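Local coordinates for 11S globulin seed storage protein (Amaranthus hypochondriacus, PDB 3QAC) that probably serves as a nutrient reservoir of the seed, a storage globulin whose subunits, each derived from a single precursor, assemble into oligomers, at residues S399-S403 and E404-F408; I423-V426 and S427-Q431. All coordinates share one frame; numbering follows the deposited sequence.

Contact 1. Residues S399-S403 and E404-F408; sequences SFKTS and ENAMF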
loop_
_atom_site.group_PDB
_atom_site.type_symbol
_atom_site.label_atom_id
_atom_site.label_comp_id
_atom_site.label_asym_id
_atom_site.label_seq_id
_atom_site.Cartn_x
_atom_site.Cartn_y
_atom_site.Cartn_z
ATOM N N SER A 399 11.296 -1.061 -20.895
ATOM C CA SER A 399 10.822 -1.794 -19.741
ATOM C C SER A 399 10.015 -0.868 -18.841
ATOM O O SER A 399 10.533 0.121 -18.317
ATOM C CB SER A 399 12.000 -2.372 -18.961
ATOM O OG SER A 399 12.598 -3.446 -19.654
ATOM N N PHE A 400 8.737 -1.182 -18.669
ATOM C CA PHE A 400 7.917 -0.441 -17.725
ATOM C C PHE A 400 8.037 -1.228 -16.431
ATOM O O PHE A 400 7.968 -2.452 -16.440
ATOM C CB PHE A 400 6.483 -0.355 -18.238
ATOM C CG PHE A 400 6.367 0.287 -19.602
ATOM C CD1 PHE A 400 6.481 -0.475 -20.758
ATOM C CD2 PHE A 400 6.167 1.663 -19.728
ATOM C CE1 PHE A 400 6.384 0.124 -22.003
ATOM C CE2 PHE A 400 6.063 2.261 -20.965
ATOM C CZ PHE A 400 6.171 1.504 -22.097
ATOM N N LYS A 401 8.309 -0.553 -15.327
ATOM C CA LYS A 401 8.586 -1.267 -14.092
ATOM C C LYS A 401 7.584 -0.885 -13.025
ATOM O O LYS A 401 7.339 0.302 -12.778
ATOM C CB LYS A 401 10.002 -0.987 -13.609
ATOM C CG LYS A 401 11.082 -1.724 -14.395
ATOM C CD LYS A 401 12.396 -0.949 -14.426
ATOM C CE LYS A 401 13.607 -1.870 -14.643
ATOM N NZ LYS A 401 13.906 -2.198 -16.066
ATOM N N THR A 402 7.013 -1.902 -12.389
ATOM C CA THR A 402 5.903 -1.701 -11.467
ATOM C C THR A 402 6.332 -1.271 -10.073
ATOM O O THR A 402 5.676 -1.621 -9.108
ATOM C CB THR A 402 5.073 -2.977 -11.312
ATOM O OG1 THR A 402 5.885 -3.982 -10.709
ATOM C CG2 THR A 402 4.597 -3.474 -12.673
ATOM N N SER A 403 7.435 -0.536 -9.949
ATOM C CA SER A 403 7.719 0.122 -8.674
ATOM C C SER A 403 8.661 1.281 -8.826
ATOM O O SER A 403 9.210 1.519 -9.892
ATOM C CB SER A 403 8.288 -0.842 -7.641
ATOM O OG SER A 403 9.670 -1.038 -7.849
ATOM N N GLU A 404 8.832 2.001 -7.725
ATOM C CA GLU A 404 9.693 3.160 -7.687
ATOM C C GLU A 404 11.143 2.694 -7.792
ATOM O O GLU A 404 11.521 1.697 -7.191
ATOM C CB GLU A 404 9.451 3.926 -6.386
ATOM C CG GLU A 404 10.488 4.990 -6.110
ATOM C CD GLU A 404 10.007 6.035 -5.131
ATOM O OE1 GLU A 404 9.173 5.688 -4.255
ATOM O OE2 GLU A 404 10.463 7.201 -5.244
ATOM N N ASN A 405 11.945 3.391 -8.584
ATOM C CA ASN A 405 13.368 3.076 -8.662
ATOM C C ASN A 405 13.579 1.577 -8.605
ATOM O O ASN A 405 14.282 1.078 -7.719
ATOM C CB ASN A 405 14.130 3.687 -7.490
ATOM C CG ASN A 405 13.660 5.078 -7.144
ATOM O OD1 ASN A 405 13.328 5.349 -5.992
ATOM N ND2 ASN A 405 13.642 5.970 -8.129
ATOM N N ALA A 406 12.936 0.858 -9.518
ATOM C CA ALA A 406 13.191 -0.562 -9.663
ATOM C C ALA A 406 14.694 -0.727 -9.848
ATOM O O ALA A 406 15.339 0.046 -10.547
ATOM C CB ALA A 406 12.428 -1.132 -10.862
ATOM N N MET A 407 15.243 -1.736 -9.201
ATOM C CA MET A 407 16.659 -1.983 -9.233
ATOM C C MET A 407 16.792 -3.392 -9.738
ATOM O O MET A 407 15.995 -4.244 -9.367
ATOM C CB MET A 407 17.188 -1.962 -7.811
ATOM C CG MET A 407 18.630 -1.598 -7.692
ATOM S SD MET A 407 18.724 0.070 -7.024
ATOM C CE MET A 407 19.255 1.000 -8.471
ATOM N N PHE A 408 17.794 -3.663 -10.556
ATOM C CA PHE A 408 18.027 -5.035 -10.933
ATOM C C PHE A 408 19.414 -5.445 -10.517
ATOM O O PHE A 408 20.206 -4.609 -10.117
ATOM C CB PHE A 408 17.810 -5.251 -12.428
ATOM C CG PHE A 408 18.849 -4.610 -13.292
ATOM C CD1 PHE A 408 20.072 -5.217 -13.495
ATOM C CD2 PHE A 408 18.592 -3.417 -13.926
ATOM C CE1 PHE A 408 21.025 -4.632 -14.315
ATOM C CE2 PHE A 408 19.550 -2.819 -14.742
ATOM C CZ PHE A 408 20.757 -3.432 -14.941
#

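Contact 2. Residues I423-V426 and S427-Q431; sequences IDVV and SNIYQ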
loop_
_atom_site.group_PDB
_atom_site.type_symbol
_atom_site.label_atom_id
_atom_site.label_comp_id
_atom_site.label_asym_id
_atom_site.label_seq_id
_atom_site.Cartn_x
_atom_site.Cartn_y
_atom_site.Cartn_z
ATOM N N ILE A 423 35.425 -15.159 -3.318
ATOM C CA ILE A 423 35.785 -16.288 -4.176
ATOM C C ILE A 423 35.621 -17.687 -3.526
ATOM O O ILE A 423 35.235 -18.647 -4.189
ATOM C CB ILE A 423 37.197 -16.108 -4.782
ATOM C CG1 ILE A 423 37.538 -17.300 -5.671
ATOM C CG2 ILE A 423 38.236 -15.924 -3.687
ATOM C CD1 ILE A 423 38.226 -16.907 -6.941
ATOM N N ASP A 424 35.899 -17.788 -2.230
ATOM C CA ASP A 424 35.714 -19.041 -1.500
ATOM C C ASP A 424 34.252 -19.478 -1.467
ATOM O O ASP A 424 33.949 -20.668 -1.555
ATOM C CB ASP A 424 36.242 -18.919 -0.070
ATOM C CG ASP A 424 37.721 -19.165 0.017
ATOM O OD1 ASP A 424 38.268 -19.766 -0.935
ATOM O OD2 ASP A 424 38.333 -18.763 1.031
ATOM N N VAL A 425 33.350 -18.514 -1.314
ATOM C CA VAL A 425 31.931 -18.812 -1.383
ATOM C C VAL A 425 31.618 -19.347 -2.772
ATOM O O VAL A 425 30.926 -20.357 -2.925
ATOM C CB VAL A 425 31.065 -17.575 -1.073
ATOM C CG1 VAL A 425 29.599 -17.842 -1.408
ATOM C CG2 VAL A 425 31.234 -17.159 0.398
ATOM N N VAL A 426 32.158 -18.685 -3.786
ATOM C CA VAL A 426 31.886 -19.100 -5.153
ATOM C C VAL A 426 32.352 -20.542 -5.404
ATOM O O VAL A 426 31.560 -21.377 -5.824
ATOM C CB VAL A 426 32.491 -18.126 -6.164
ATOM C CG1 VAL A 426 32.315 -18.641 -7.556
ATOM C CG2 VAL A 426 31.841 -16.774 -6.027
ATOM N N SER A 427 33.617 -20.839 -5.120
ATOM C CA SER A 427 34.143 -22.177 -5.381
ATOM C C SER A 427 33.396 -23.222 -4.548
ATOM O O SER A 427 32.950 -24.258 -5.062
ATOM C CB SER A 427 35.654 -22.237 -5.128
ATOM O OG SER A 427 35.997 -21.727 -3.852
ATOM N N ASN A 428 33.230 -22.926 -3.267
ATOM C CA ASN A 428 32.457 -23.796 -2.386
ATOM C C ASN A 428 30.999 -24.065 -2.817
ATOM O O ASN A 428 30.545 -25.209 -2.760
ATOM C CB ASN A 428 32.509 -23.288 -0.944
ATOM C CG ASN A 428 33.517 -24.048 -0.094
ATOM O OD1 ASN A 428 33.760 -25.231 -0.318
ATOM N ND2 ASN A 428 34.106 -23.369 0.884
ATOM N N ILE A 429 30.266 -23.031 -3.236
ATOM C CA ILE A 429 28.860 -23.222 -3.604
ATOM C C ILE A 429 28.724 -23.869 -4.964
ATOM O O ILE A 429 27.701 -24.480 -5.267
ATOM C CB ILE A 429 28.028 -21.908 -3.616
ATOM C CG1 ILE A 429 28.595 -20.911 -4.634
ATOM C CG2 ILE A 429 27.931 -21.308 -2.225
ATOM C CD1 ILE A 429 27.835 -19.615 -4.697
ATOM N N TYR A 430 29.746 -23.725 -5.796
ATOM C CA TYR A 430 29.675 -24.313 -7.119
ATOM C C TYR A 430 30.525 -25.569 -7.218
ATOM O O TYR A 430 30.515 -26.247 -8.240
ATOM C CB TYR A 430 30.040 -23.277 -8.185
ATOM C CG TYR A 430 29.026 -22.160 -8.252
ATOM C CD1 TYR A 430 29.403 -20.835 -8.036
ATOM C CD2 TYR A 430 27.673 -22.433 -8.481
ATOM C CE1 TYR A 430 28.476 -19.805 -8.085
ATOM C CE2 TYR A 430 26.733 -21.413 -8.528
ATOM C CZ TYR A 430 27.140 -20.092 -8.328
ATOM O OH TYR A 430 26.220 -19.052 -8.363
ATOM N N GLN A 431 31.240 -25.884 -6.141
ATOM C CA GLN A 431 32.097 -27.070 -6.108
ATOM C C GLN A 431 33.092 -27.014 -7.261
ATOM O O GLN A 431 33.107 -27.876 -8.138
ATOM C CB GLN A 431 31.248 -28.347 -6.165
ATOM C CG GLN A 431 30.223 -28.414 -5.033
ATOM C CD GLN A 431 29.595 -29.785 -4.837
ATOM O OE1 GLN A 431 28.869 -30.278 -5.700
ATOM N NE2 GLN A 431 29.848 -30.392 -3.681
#

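Contact 1. Residues S399-S403 and E404-F408
Lys-401, the last residue of strand 394-401, lays its aliphatic chain along the methyl group of Ala-406, five residues further on. With chi1 at -76°, CG sits beside the backbone N, and the methylenes from CB onward follow one another past the alanine; the closest pair is Lys-401 CD with Ala-406 CB at 3.6 Å. The chain bends only near its end (chi4 85°), which turns the ammonium group away from the methyl. Thr-402 then turns the backbone off the strand, and a weak bond of 3.0 Å joins Ser-403 N to Lys-401 O. Thr-402 OG1 is hydrogen-bonded to His-345 N and to Gln-172 NE2 of the second subunit. Next comes Ser-403, where OG stands 3.4 Å from Glu-404 O in a weak bond, with Asn-343 O a rival weak partner for the same proton; its CB-OG arm also passes Ala-406 CB, which lies 4.1 Å from OG. Glu-404 itself runs the other way, extended beyond CG, and its OE2 is bonded to Ser-312 OG. This turn carries the chain between the two sheets of the C-terminal cupin beta-barrel, from strand 394-401 to strand 408-410, which pairs with strand 335-341. Ser-324 OG links Ser-403 O and Ala-406 N, bonding to both ends of the bend. Chemically, the lysine contributes hydrocarbon here and not charge: side-chain packing within the turn is apolar and modest, and its conformation probably depends at least as much on backbone polar groups held by neighbouring loops and strands.

Contact 2. Residues I423-V426 and S427-Q431
A chi1 of 61° wedges CG1 of Ile-429 between its own backbone N and carbonyl carbon and brings it over the preceding turn, tight against two carbonyls: 2.9 Å from Val-425 O and 3.2 Å from Val-426 O. The other branch, CG2, crosses Val-425 at a slant and meets CG1 of that valine at 3.9 Å. Val-426 turns its own CG1 away from the backbone N (chi1 175°), so that this methyl comes in the ring plane to the edge of Tyr-430, 3.7 Å from CD1, while Ile-429 CG1 lies above one ring face, displaced toward the rim. Replacing Ile-429 by an alanine would probably leave Val-425 CG1 without its methyl partner and remove the contact near the rim of the tyrosine ring. The frame is alpha-helix 423-430, part of the helical extension of the C-terminal cupin domain, packed on helix 434-442 and on the second subunit, where Leu-183 O receives Tyr-430 OH. Four successive i to i+4 backbone bonds span the segment, from Ser-427 N to Ile-423 O (2.9 Å, 171° at the hydrogen) to Tyr-430 N with Val-426 O (3.0 Å). Ser-427 OG also approaches Ile-423 O, at 3.2 Å, but Asp-424 O competes for its proton. Asp-424 points its carboxylate off the helix, OD1 to Arg-434 in a salt bridge and OD2 to the backbone N of His-252 of the second subunit.

Contact 1 closes before contact 2 opens: strand 408-410 starts at the last residue of contact 1, and helix 417-420 follows before contact 2. The centres of the two contacts are about 31 Å apart and their nearest atoms about 15 Å, so the two do not touch. Contact 1 belongs to the barrel, its centre 11 Å from that of the chain; contact 2 sits far out on the helical extension, 39 Å from the same point. What they share is the second subunit: the turn meets it at Gln-172 and Pro-88, the helix at residues including Leu-183, Arg-241 and His-252. Barrel and extension thus both take part in subunit association.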